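Side-chain contacts in alpha-galactosidase (Thermus thermophilus, PDB 6LCJ), which probably hydrolyses alpha-galactosidic linkages in oligosaccharides and assembles as a hexamer of identical subunits: residues M4-G9 / V13-E18; E18-E21 / G26-L29; G101-L106 / E141-A146; G44-G49 / R390-E395. One frame throughout, in Å; residues are numbered along the deposited sequence.

Starting at the N terminus, interaction 1 closes the hairpin of strands 2-7 and 12-17, and interaction 2 closes the next one, strands 19-23 and 26-30; the two share E18 and pack against each other, although they belong to different antiparallel sheets. The long loop opened at 44-49 is closed by interaction 4 only at 390-395. Interaction 3, between 101-106 and 141-146, lies wholly within that span, and none of the four cross. Interactions 2, 3 and 4 all reach the seven-stranded sheet. F144 of interaction 3 touches F46 and W392 of interaction 4, which joins the N-terminal beta region to the parallel-stranded barrel characteristic of this glycosidase family.

Interaction 1 of 4, residues M4-G9 / V13-E18; sequences MRLNLG and VFLRAE
M4 pairs with L15 and L6 with V13 in an antiparallel hairpin, each couple joined by a reciprocal pair of backbone N-H...O bonds, among them M4 N to L15 O at 2.8 Å; R5 and F14 form the non-hydrogen-bonded pair between them. R5 and F14 run side by side. R5 leaves the strand with CG opposite its own N (chi1 -177°) and stays extended as far as NE, passing alongside the ring with its CG 3.5 Å from F14 CE1. The guanidinium then turns one face toward F14 CE1, its plane 63° from the ring, while R5 NE is claimed by E12. The other face of the hairpin, bearing M4, L6, V13 and L15, is apolar: M4 CB rests 3.9 Å from L15 CG, and the extended M4 chain carries CE to 3.5 Å from A17 O. Flexible M4 suits this edge, where it also meets L20. Beyond the paired strands, L8 CB lies 3.9 Å from V13 CG2. A serine in place of F14 would probably leave the R5 chain without its flanking ring and R249 of a second subunit without its cation-pi partner. The hairpin is thus two-sided: the apolar chains pack inward, V13 and L15 on V36 of strand 33-37, whereas an aromatic and a charged residue meet a neighbouring subunit of the hexamer.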
loop_
_atom_site.group_PDB
_atom_site.type_symbol
_atom_site.label_atom_id
_atom_site.label_comp_id
_atom_site.label_asym_id
_atom_site.label_seq_id
_atom_site.Cartn_x
_atom_site.Cartn_y
_atom_site.Cartn_z
ATOM N N MET E 4 -21.637 -26.049 30.964
ATOM C CA MET E 4 -21.745 -26.382 32.375
ATOM C C MET E 4 -22.099 -25.140 33.179
ATOM O O MET E 4 -21.958 -24.000 32.729
ATOM C CB MET E 4 -20.450 -26.995 32.933
ATOM C CG MET E 4 -20.219 -28.453 32.571
ATOM S SD MET E 4 -18.457 -28.871 32.570
ATOM C CE MET E 4 -18.489 -30.562 31.966
ATOM N N ARG E 5 -22.546 -25.384 34.395
ATOM C CA ARG E 5 -23.066 -24.339 35.251
ATOM C C ARG E 5 -22.682 -24.718 36.667
ATOM O O ARG E 5 -22.856 -25.875 37.062
ATOM C CB ARG E 5 -24.584 -24.234 35.085
ATOM C CG ARG E 5 -25.278 -23.135 35.851
ATOM C CD ARG E 5 -26.779 -23.429 35.857
ATOM N NE ARG E 5 -27.607 -22.249 36.102
ATOM C CZ ARG E 5 -28.701 -21.942 35.403
ATOM N NH1 ARG E 5 -29.098 -22.724 34.402
ATOM N NH2 ARG E 5 -29.398 -20.846 35.701
ATOM N N LEU E 6 -22.124 -23.779 37.421
ATOM C CA LEU E 6 -21.810 -24.106 38.801
ATOM C C LEU E 6 -21.783 -22.845 39.641
ATOM O O LEU E 6 -21.743 -21.722 39.130
ATOM C CB LEU E 6 -20.478 -24.847 38.932
ATOM C CG LEU E 6 -19.225 -24.037 38.641
ATOM C CD1 LEU E 6 -18.100 -24.471 39.541
ATOM C CD2 LEU E 6 -18.856 -24.325 37.258
ATOM N N ASN E 7 -21.813 -23.061 40.951
ATOM C CA ASN E 7 -21.646 -22.001 41.931
ATOM C C ASN E 7 -20.229 -22.077 42.484
ATOM O O ASN E 7 -19.774 -23.153 42.890
ATOM C CB ASN E 7 -22.681 -22.131 43.047
ATOM C CG ASN E 7 -22.271 -21.397 44.294
ATOM O OD1 ASN E 7 -22.123 -22.002 45.359
ATOM N ND2 ASN E 7 -22.079 -20.081 44.177
ATOM N N LEU E 8 -19.518 -20.949 42.481
ATOM C CA LEU E 8 -18.077 -20.991 42.701
ATOM C C LEU E 8 -17.625 -20.116 43.862
ATOM O O LEU E 8 -16.969 -20.621 44.781
ATOM C CB LEU E 8 -17.337 -20.608 41.417
ATOM C CG LEU E 8 -15.924 -21.188 41.332
ATOM C CD1 LEU E 8 -15.867 -22.659 41.750
ATOM C CD2 LEU E 8 -15.376 -20.990 39.937
ATOM N N GLY E 9 -17.921 -18.824 43.852
ATOM C CA GLY E 9 -17.504 -18.009 44.978
ATOM C C GLY E 9 -18.683 -17.309 45.609
ATOM O O GLY E 9 -18.643 -16.102 45.875
ATOM N N VAL E 13 -21.438 -19.339 37.893
ATOM C CA VAL E 13 -20.454 -19.174 36.829
ATOM C C VAL E 13 -20.778 -20.150 35.708
ATOM O O VAL E 13 -21.004 -21.340 35.954
ATOM C CB VAL E 13 -19.018 -19.378 37.345
ATOM C CG1 VAL E 13 -18.019 -19.137 36.232
ATOM C CG2 VAL E 13 -18.747 -18.452 38.536
ATOM N N PHE E 14 -20.814 -19.646 34.484
ATOM C CA PHE E 14 -21.083 -20.467 33.319
ATOM C C PHE E 14 -19.770 -20.781 32.621
ATOM O O PHE E 14 -18.862 -19.942 32.579
ATOM C CB PHE E 14 -22.052 -19.758 32.368
ATOM C CG PHE E 14 -23.404 -19.518 32.971
ATOM C CD1 PHE E 14 -24.290 -20.569 33.152
ATOM C CD2 PHE E 14 -23.777 -18.251 33.396
ATOM C CE1 PHE E 14 -25.527 -20.354 33.730
ATOM C CE2 PHE E 14 -25.010 -18.032 33.975
ATOM C CZ PHE E 14 -25.887 -19.086 34.134
ATOM N N LEU E 15 -19.658 -21.997 32.091
ATOM C CA LEU E 15 -18.416 -22.377 31.445
ATOM C C LEU E 15 -18.661 -23.488 30.447
ATOM O O LEU E 15 -19.682 -24.177 30.470
ATOM C CB LEU E 15 -17.349 -22.843 32.441
ATOM C CG LEU E 15 -17.692 -24.209 33.019
ATOM C CD1 LEU E 15 -16.488 -25.088 33.200
ATOM C CD2 LEU E 15 -18.323 -23.936 34.301
ATOM N N ARG E 16 -17.670 -23.673 29.592
ATOM C CA ARG E 16 -17.678 -24.722 28.596
ATOM C C ARG E 16 -16.401 -25.527 28.757
ATOM O O ARG E 16 -15.305 -25.002 28.554
ATOM C CB ARG E 16 -17.781 -24.134 27.195
ATOM C CG ARG E 16 -18.506 -25.043 26.260
ATOM C CD ARG E 16 -18.598 -24.419 24.912
ATOM N NE ARG E 16 -18.866 -25.432 23.910
ATOM C CZ ARG E 16 -19.482 -25.181 22.766
ATOM N NH1 ARG E 16 -19.894 -23.944 22.490
ATOM N NH2 ARG E 16 -19.683 -26.167 21.903
ATOM N N ALA E 17 -16.546 -26.789 29.138
ATOM C CA ALA E 17 -15.412 -27.674 29.322
ATOM C C ALA E 17 -15.888 -29.096 29.068
ATOM O O ALA E 17 -17.088 -29.363 29.006
ATOM C CB ALA E 17 -14.808 -27.526 30.724
ATOM N N GLU E 18 -14.932 -30.008 28.909
ATOM C CA GLU E 18 -15.277 -31.399 28.658
ATOM C C GLU E 18 -15.505 -32.190 29.936
ATOM O O GLU E 18 -16.183 -33.220 29.896
ATOM C CB GLU E 18 -14.197 -32.085 27.838
ATOM C CG GLU E 18 -13.883 -31.357 26.555
ATOM C CD GLU E 18 -12.877 -32.104 25.713
ATOM O OE1 GLU E 18 -12.123 -31.432 24.972
ATOM O OE2 GLU E 18 -12.835 -33.360 25.802
#

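Interaction 2 of 4, residues E18-E21 / G26-L29; sequences EGLE and GVRL
The R28 guanidinium and the E21 carboxylate are the flat groups here, their planes 27° apart, yet they do not pair. E21 OE1 stands obliquely to the guanidinium and well out of its plane, 4.5 Å from R28 NE. Its nearer neighbour is R28 CD, at 3.9 Å from E21 OE1. The two chains lie side by side, and R28 bends at chi3 (-61°); with no N-H directed at OE1, any attraction is probably electrostatic only. The backbone does the holding: E21 and R28 are a hydrogen-bonded antiparallel pair, with E21 N 2.9 Å from R28 O and R28 N returning the bond to E21 O. R28 O also receives a CA-H contact from L20 CA at 3.2 Å, and G19 O takes a similar one from L29 CA at 3.3 Å. On the opposite face L20 and L29 cross obliquely, L20 CD1 being 3.9 Å from L29 CD2. Branched leucines suit this face because it meets the first hairpin: L6 touches L20, while L15 and A17 touch L29. V27 joins the same layer, its CB 4.4 Å from L20 CG. Just before the pairing begins, E18 and G19 both face W30 in a classic beta bulge. Chemically the hairpin is divided, its long polar chains kept on one face with opposite charges that probably attract at a distance but form no salt bridge, its aliphatic groups committed to packing between the two sheets.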
loop_
_atom_site.group_PDB
_atom_site.type_symbol
_atom_site.label_atom_id
_atom_site.label_comp_id
_atom_site.label_asym_id
_atom_site.label_seq_id
_atom_site.Cartn_x
_atom_site.Cartn_y
_atom_site.Cartn_z
ATOM N N GLU E 18 -14.932 -30.008 28.909
ATOM C CA GLU E 18 -15.277 -31.399 28.658
ATOM C C GLU E 18 -15.505 -32.190 29.936
ATOM O O GLU E 18 -16.183 -33.220 29.896
ATOM C CB GLU E 18 -14.197 -32.085 27.838
ATOM C CG GLU E 18 -13.883 -31.357 26.555
ATOM C CD GLU E 18 -12.877 -32.104 25.713
ATOM O OE1 GLU E 18 -12.123 -31.432 24.972
ATOM O OE2 GLU E 18 -12.835 -33.360 25.802
ATOM N N GLY E 19 -14.964 -31.742 31.061
ATOM C CA GLY E 19 -15.198 -32.413 32.321
ATOM C C GLY E 19 -15.035 -31.448 33.472
ATOM O O GLY E 19 -14.506 -30.341 33.318
ATOM N N LEU E 20 -15.499 -31.882 34.641
ATOM C CA LEU E 20 -15.426 -31.054 35.830
ATOM C C LEU E 20 -15.401 -31.959 37.052
ATOM O O LEU E 20 -16.118 -32.963 37.109
ATOM C CB LEU E 20 -16.598 -30.064 35.895
ATOM C CG LEU E 20 -16.683 -29.140 37.113
ATOM C CD1 LEU E 20 -17.376 -27.844 36.735
ATOM C CD2 LEU E 20 -17.417 -29.782 38.287
ATOM N N GLU E 21 -14.584 -31.578 38.030
ATOM C CA GLU E 21 -14.448 -32.296 39.282
ATOM C C GLU E 21 -14.120 -31.261 40.346
ATOM O O GLU E 21 -13.534 -30.224 40.042
ATOM C CB GLU E 21 -13.376 -33.387 39.140
ATOM C CG GLU E 21 -12.572 -33.719 40.370
ATOM C CD GLU E 21 -11.266 -34.421 40.019
ATOM O OE1 GLU E 21 -10.951 -34.492 38.811
ATOM O OE2 GLU E 21 -10.565 -34.904 40.940
ATOM N N GLY E 26 -11.683 -24.640 44.684
ATOM C CA GLY E 26 -12.433 -24.408 43.467
ATOM C C GLY E 26 -12.798 -25.705 42.782
ATOM O O GLY E 26 -13.288 -26.642 43.426
ATOM N N VAL E 27 -12.549 -25.787 41.478
ATOM C CA VAL E 27 -12.910 -26.952 40.684
ATOM C C VAL E 27 -11.784 -27.244 39.704
ATOM O O VAL E 27 -10.884 -26.435 39.486
ATOM C CB VAL E 27 -14.238 -26.760 39.913
ATOM C CG1 VAL E 27 -15.428 -26.741 40.867
ATOM C CG2 VAL E 27 -14.178 -25.485 39.062
ATOM N N ARG E 28 -11.872 -28.409 39.084
ATOM C CA ARG E 28 -10.908 -28.844 38.089
ATOM C C ARG E 28 -11.652 -29.145 36.796
ATOM O O ARG E 28 -12.599 -29.938 36.790
ATOM C CB ARG E 28 -10.139 -30.066 38.575
ATOM C CG ARG E 28 -9.043 -30.483 37.640
ATOM C CD ARG E 28 -8.325 -31.711 38.161
ATOM N NE ARG E 28 -7.694 -31.490 39.456
ATOM C CZ ARG E 28 -6.395 -31.665 39.670
ATOM N NH1 ARG E 28 -5.609 -32.061 38.660
ATOM N NH2 ARG E 28 -5.887 -31.442 40.882
ATOM N N LEU E 29 -11.228 -28.503 35.714
ATOM C CA LEU E 29 -11.807 -28.679 34.393
ATOM C C LEU E 29 -10.904 -29.578 33.569
ATOM O O LEU E 29 -9.725 -29.758 33.883
ATOM C CB LEU E 29 -11.982 -27.327 33.697
ATOM C CG LEU E 29 -12.641 -26.235 34.544
ATOM C CD1 LEU E 29 -12.814 -24.962 33.732
ATOM C CD2 LEU E 29 -13.984 -26.712 35.104
#

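Interaction 3 of 4, residues G101-L106 / E141-A146; sequences GRALLL and EEVFAA
L105 sends one methyl squarely onto the F144 ring: CD1 stands 3.5 Å from the ring centroid and only 3° off its normal, a CH-pi contact in which all six ring carbons are almost equally distant. The L105 side chain leaves the strand toward the helix, and CG opposite the backbone N (chi1 -177°) extends it toward F144. On the way it slides past V143, whose CG1 lies 3.4 Å from L105 CB. A forked leucine and a compact valine suit this tight part; the two short axes come within 8.3 Å of each other. Toward A103 the packing slackens: A103 CB comes no nearer than 4.4 Å to V143 CG1, and V143 CG2 faces the carbonyl oxygen A103 O. Further round the helix, E141 and E142 are turned to solvent. With a serine in place of F144, the L105 methyl would probably lose the aromatic face it rests on, and a gap would open beside F46 and W392. The helix 140-149 thereby lies over one side of the antiparallel sheet: L105 also meets V93, V143 meets A136 of strand 132-137, and F144 touches A95 and stands edge-to-face with F46.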
loop_
_atom_site.group_PDB
_atom_site.type_symbol
_atom_site.label_atom_id
_atom_site.label_comp_id
_atom_site.label_asym_id
_atom_site.label_seq_id
_atom_site.Cartn_x
_atom_site.Cartn_y
_atom_site.Cartn_z
ATOM N N GLY E 101 -12.733 -6.499 43.887
ATOM C CA GLY E 101 -11.410 -7.017 44.183
ATOM C C GLY E 101 -11.310 -8.526 44.297
ATOM O O GLY E 101 -10.269 -9.035 44.742
ATOM N N ARG E 102 -12.354 -9.262 43.934
ATOM C CA ARG E 102 -12.239 -10.704 43.831
ATOM C C ARG E 102 -11.867 -11.085 42.402
ATOM O O ARG E 102 -12.199 -10.382 41.440
ATOM C CB ARG E 102 -13.533 -11.382 44.276
ATOM C CG ARG E 102 -13.822 -11.129 45.758
ATOM C CD ARG E 102 -14.803 -12.119 46.356
ATOM N NE ARG E 102 -16.130 -11.987 45.764
ATOM C CZ ARG E 102 -16.979 -13.001 45.623
ATOM N NH1 ARG E 102 -16.632 -14.220 46.046
ATOM N NH2 ARG E 102 -18.171 -12.800 45.064
ATOM N N ALA E 103 -11.142 -12.193 42.272
ATOM C CA ALA E 103 -10.600 -12.619 40.990
ATOM C C ALA E 103 -11.208 -13.949 40.555
ATOM O O ALA E 103 -11.373 -14.867 41.362
ATOM C CB ALA E 103 -9.081 -12.741 41.058
ATOM N N LEU E 104 -11.554 -14.038 39.278
ATOM C CA LEU E 104 -11.890 -15.309 38.649
ATOM C C LEU E 104 -10.619 -15.817 37.976
ATOM O O LEU E 104 -10.129 -15.198 37.028
ATOM C CB LEU E 104 -13.031 -15.139 37.646
ATOM C CG LEU E 104 -13.473 -16.402 36.910
ATOM C CD1 LEU E 104 -14.245 -17.309 37.852
ATOM C CD2 LEU E 104 -14.302 -16.035 35.700
ATOM N N LEU E 105 -10.088 -16.931 38.467
ATOM C CA LEU E 105 -8.810 -17.470 38.023
ATOM C C LEU E 105 -9.017 -18.740 37.215
ATOM O O LEU E 105 -9.758 -19.633 37.633
ATOM C CB LEU E 105 -7.893 -17.770 39.214
ATOM C CG LEU E 105 -6.476 -18.278 38.949
ATOM C CD1 LEU E 105 -5.509 -17.805 40.032
ATOM C CD2 LEU E 105 -6.432 -19.811 38.827
ATOM N N LEU E 106 -8.334 -18.820 36.077
ATOM C CA LEU E 106 -8.265 -20.019 35.251
ATOM C C LEU E 106 -6.793 -20.327 35.015
ATOM O O LEU E 106 -6.099 -19.553 34.348
ATOM C CB LEU E 106 -8.998 -19.810 33.925
ATOM C CG LEU E 106 -8.885 -20.975 32.945
ATOM C CD1 LEU E 106 -9.830 -22.106 33.378
ATOM C CD2 LEU E 106 -9.136 -20.526 31.501
ATOM N N GLU E 141 -5.796 -13.044 46.642
ATOM C CA GLU E 141 -4.654 -13.750 47.213
ATOM C C GLU E 141 -4.982 -15.211 47.504
ATOM O O GLU E 141 -4.130 -16.093 47.322
ATOM C CB GLU E 141 -4.173 -13.032 48.474
ATOM C CG GLU E 141 -3.117 -11.948 48.184
ATOM C CD GLU E 141 -3.057 -10.845 49.257
ATOM O OE1 GLU E 141 -3.635 -9.750 49.024
ATOM O OE2 GLU E 141 -2.422 -11.066 50.323
ATOM N N GLU E 142 -6.203 -15.498 47.954
ATOM C CA GLU E 142 -6.522 -16.891 48.238
ATOM C C GLU E 142 -6.568 -17.703 46.952
ATOM O O GLU E 142 -6.079 -18.838 46.901
ATOM C CB GLU E 142 -7.843 -17.005 49.000
ATOM C CG GLU E 142 -8.137 -18.428 49.546
ATOM C CD GLU E 142 -6.873 -19.261 49.895
ATOM O OE1 GLU E 142 -6.036 -18.789 50.717
ATOM O OE2 GLU E 142 -6.716 -20.390 49.338
ATOM N N VAL E 143 -7.116 -17.115 45.895
ATOM C CA VAL E 143 -7.345 -17.833 44.650
ATOM C C VAL E 143 -6.011 -18.200 43.987
ATOM O O VAL E 143 -5.833 -19.325 43.498
ATOM C CB VAL E 143 -8.278 -16.964 43.771
ATOM C CG1 VAL E 143 -7.695 -16.627 42.448
ATOM C CG2 VAL E 143 -9.652 -17.594 43.638
ATOM N N PHE E 144 -5.020 -17.300 44.040
ATOM C CA PHE E 144 -3.708 -17.619 43.483
ATOM C C PHE E 144 -2.942 -18.596 44.363
ATOM O O PHE E 144 -2.183 -19.431 43.856
ATOM C CB PHE E 144 -2.898 -16.345 43.269
ATOM C CG PHE E 144 -3.198 -15.668 41.979
ATOM C CD1 PHE E 144 -4.265 -14.785 41.881
ATOM C CD2 PHE E 144 -2.442 -15.948 40.846
ATOM C CE1 PHE E 144 -4.561 -14.170 40.683
ATOM C CE2 PHE E 144 -2.722 -15.336 39.632
ATOM C CZ PHE E 144 -3.781 -14.441 39.549
ATOM N N ALA E 145 -3.116 -18.501 45.685
ATOM C CA ALA E 145 -2.495 -19.471 46.583
ATOM C C ALA E 145 -3.078 -20.871 46.393
ATOM O O ALA E 145 -2.365 -21.867 46.554
ATOM C CB ALA E 145 -2.657 -19.012 48.031
ATOM N N ALA E 146 -4.361 -20.969 46.037
ATOM C CA ALA E 146 -4.961 -22.281 45.832
ATOM C C ALA E 146 -4.506 -22.904 44.519
ATOM O O ALA E 146 -4.382 -24.128 44.429
ATOM C CB ALA E 146 -6.488 -22.177 45.884
#

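Interaction 4 of 4, residues G44-G49 / R390-E395; sequences GFFRHG and RLWLME
H48 and R390 meet nearly at right angles, the imidazole and guanidinium planes 83° apart. R390 NE donates a nearly straight hydrogen bond (166°) to H48 NE2 at 3.0 Å. The acceptor lies in the guanidinium plane, at its edge, but the bond arrives tilted from the plane of the histidine ring. Since NE2 accepts here while H48 ND1 bonds to S91 O, the histidine probably carries its proton on ND1. A histidine suits this spot because its two nitrogens can serve a donor and an acceptor at once. The R390 chain, extended from CG to NE, carries its head to the end of strand 44-48, and R390 NH2 makes a weak, bent bond of 2.8 Å to G49 O just beyond it. The rest of the head is held from elsewhere: R390 NH1 bonds to V355 O, and NH2 also reaches Q51 O weakly. An arginine thus serves several acceptors at once in a buried place. Glycine suits position 49, since a CB there would probably crowd R47 NH1. Further along, F46 and W392 approach more loosely, F46 CZ standing 4.5 Å from W392 NE1; that indole nitrogen bonds to H389 O. L393 CG lies over one face of the W392 ring. V93 touches both H48 and W392, the W392 ring meets F144 of helix 140-149 with planes about 55° apart, and F46 meets W58 of strand 56-59. Strand 44-48, between strands 93-97 and 56-59, is so fastened to the 3-10 turn that leads from helix 380-388 to strand 398-400 of the barrel.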
loop_
_atom_site.group_PDB
_atom_site.type_symbol
_atom_site.label_atom_id
_atom_site.label_comp_id
_atom_site.label_asym_id
_atom_site.label_seq_id
_atom_site.Cartn_x
_atom_site.Cartn_y
_atom_site.Cartn_z
ATOM N N GLY E 44 -10.324 -5.820 35.070
ATOM C CA GLY E 44 -8.929 -6.148 34.847
ATOM C C GLY E 44 -8.753 -7.579 34.390
ATOM O O GLY E 44 -9.520 -8.475 34.750
ATOM N N PHE E 45 -7.720 -7.782 33.578
ATOM C CA PHE E 45 -7.263 -9.104 33.170
ATOM C C PHE E 45 -5.857 -9.313 33.715
ATOM O O PHE E 45 -4.993 -8.436 33.571
ATOM C CB PHE E 45 -7.283 -9.253 31.642
ATOM C CG PHE E 45 -6.530 -10.491 31.115
ATOM C CD1 PHE E 45 -6.880 -11.773 31.523
ATOM C CD2 PHE E 45 -5.494 -10.355 30.193
ATOM C CE1 PHE E 45 -6.206 -12.897 31.028
ATOM C CE2 PHE E 45 -4.817 -11.481 29.690
ATOM C CZ PHE E 45 -5.170 -12.745 30.111
ATOM N N PHE E 46 -5.629 -10.456 34.359
ATOM C CA PHE E 46 -4.284 -10.778 34.819
ATOM C C PHE E 46 -3.483 -11.355 33.650
ATOM O O PHE E 46 -3.754 -12.467 33.165
ATOM C CB PHE E 46 -4.300 -11.745 35.993
ATOM C CG PHE E 46 -2.922 -12.126 36.449
ATOM C CD1 PHE E 46 -2.076 -11.173 36.984
ATOM C CD2 PHE E 46 -2.454 -13.425 36.308
ATOM C CE1 PHE E 46 -0.790 -11.512 37.394
ATOM C CE2 PHE E 46 -1.183 -13.770 36.725
ATOM C CZ PHE E 46 -0.349 -12.813 37.270
ATOM N N ARG E 47 -2.487 -10.604 33.215
ATOM C CA ARG E 47 -1.696 -10.944 32.049
ATOM C C ARG E 47 -0.400 -11.562 32.555
ATOM O O ARG E 47 0.501 -10.849 33.001
ATOM C CB ARG E 47 -1.462 -9.695 31.205
ATOM C CG ARG E 47 -0.928 -9.973 29.814
ATOM C CD ARG E 47 0.590 -9.959 29.783
ATOM N NE ARG E 47 1.073 -10.220 28.435
ATOM C CZ ARG E 47 2.340 -10.468 28.130
ATOM N NH1 ARG E 47 3.260 -10.486 29.083
ATOM N NH2 ARG E 47 2.692 -10.694 26.867
ATOM N N HIS E 48 -0.312 -12.891 32.511
ATOM C CA HIS E 48 0.891 -13.595 32.952
ATOM C C HIS E 48 1.825 -13.881 31.771
ATOM O O HIS E 48 1.521 -14.713 30.908
ATOM C CB HIS E 48 0.548 -14.890 33.667
ATOM C CG HIS E 48 1.752 -15.516 34.285
ATOM N ND1 HIS E 48 2.284 -16.709 33.847
ATOM C CD2 HIS E 48 2.599 -15.050 35.235
ATOM C CE1 HIS E 48 3.382 -16.973 34.532
ATOM N NE2 HIS E 48 3.595 -15.983 35.383
ATOM N N GLY E 49 2.979 -13.222 31.754
ATOM C CA GLY E 49 3.962 -13.461 30.711
ATOM C C GLY E 49 4.626 -14.827 30.818
ATOM O O GLY E 49 4.563 -15.528 31.833
ATOM N N ARG E 390 4.186 -12.293 40.893
ATOM C CA ARG E 390 4.548 -13.699 40.862
ATOM C C ARG E 390 4.928 -14.233 42.237
ATOM O O ARG E 390 5.496 -15.331 42.327
ATOM C CB ARG E 390 5.678 -13.918 39.850
ATOM C CG ARG E 390 5.192 -13.866 38.414
ATOM C CD ARG E 390 6.338 -13.929 37.425
ATOM N NE ARG E 390 5.878 -14.247 36.077
ATOM C CZ ARG E 390 6.512 -13.863 34.975
ATOM N NH1 ARG E 390 7.632 -13.154 35.079
ATOM N NH2 ARG E 390 6.043 -14.190 33.774
ATOM N N LEU E 391 4.619 -13.495 43.312
ATOM C CA LEU E 391 5.042 -13.926 44.641
ATOM C C LEU E 391 4.287 -15.164 45.113
ATOM O O LEU E 391 4.818 -15.903 45.947
ATOM C CB LEU E 391 4.888 -12.786 45.639
ATOM C CG LEU E 391 5.826 -11.599 45.404
ATOM C CD1 LEU E 391 5.483 -10.456 46.309
ATOM C CD2 LEU E 391 7.270 -12.027 45.621
ATOM N N TRP E 392 3.096 -15.433 44.557
ATOM C CA TRP E 392 2.357 -16.654 44.868
ATOM C C TRP E 392 3.148 -17.911 44.537
ATOM O O TRP E 392 2.813 -18.986 45.035
ATOM C CB TRP E 392 1.011 -16.679 44.128
ATOM C CG TRP E 392 1.094 -16.302 42.679
ATOM C CD1 TRP E 392 1.171 -15.046 42.163
ATOM C CD2 TRP E 392 1.113 -17.197 41.553
ATOM N NE1 TRP E 392 1.251 -15.096 40.789
ATOM C CE2 TRP E 392 1.210 -16.406 40.391
ATOM C CE3 TRP E 392 1.060 -18.586 41.417
ATOM C CZ2 TRP E 392 1.256 -16.956 39.119
ATOM C CZ3 TRP E 392 1.105 -19.127 40.166
ATOM C CH2 TRP E 392 1.205 -18.319 39.024
ATOM N N LEU E 393 4.192 -17.812 43.725
ATOM C CA LEU E 393 5.032 -18.973 43.453
ATOM C C LEU E 393 5.965 -19.339 44.601
ATOM O O LEU E 393 6.728 -20.297 44.459
ATOM C CB LEU E 393 5.861 -18.742 42.193
ATOM C CG LEU E 393 4.932 -18.729 40.994
ATOM C CD1 LEU E 393 5.648 -18.111 39.815
ATOM C CD2 LEU E 393 4.429 -20.138 40.701
ATOM N N MET E 394 5.946 -18.596 45.713
ATOM C CA MET E 394 6.777 -18.948 46.860
ATOM C C MET E 394 6.350 -20.271 47.470
ATOM O O MET E 394 7.095 -20.848 48.264
ATOM C CB MET E 394 6.715 -17.842 47.913
ATOM C CG MET E 394 7.589 -16.640 47.592
ATOM S SD MET E 394 7.255 -15.353 48.788
ATOM C CE MET E 394 7.938 -16.098 50.285
ATOM N N GLU E 395 5.155 -20.743 47.117
ATOM C CA GLU E 395 4.721 -22.090 47.440
ATOM C C GLU E 395 5.559 -23.150 46.726
ATOM O O GLU E 395 5.705 -24.272 47.227
ATOM C CB GLU E 395 3.250 -22.230 47.047
ATOM C CG GLU E 395 2.677 -23.615 47.247
ATOM C CD GLU E 395 2.441 -23.952 48.714
ATOM O OE1 GLU E 395 2.462 -23.026 49.573
ATOM O OE2 GLU E 395 2.229 -25.156 49.002
#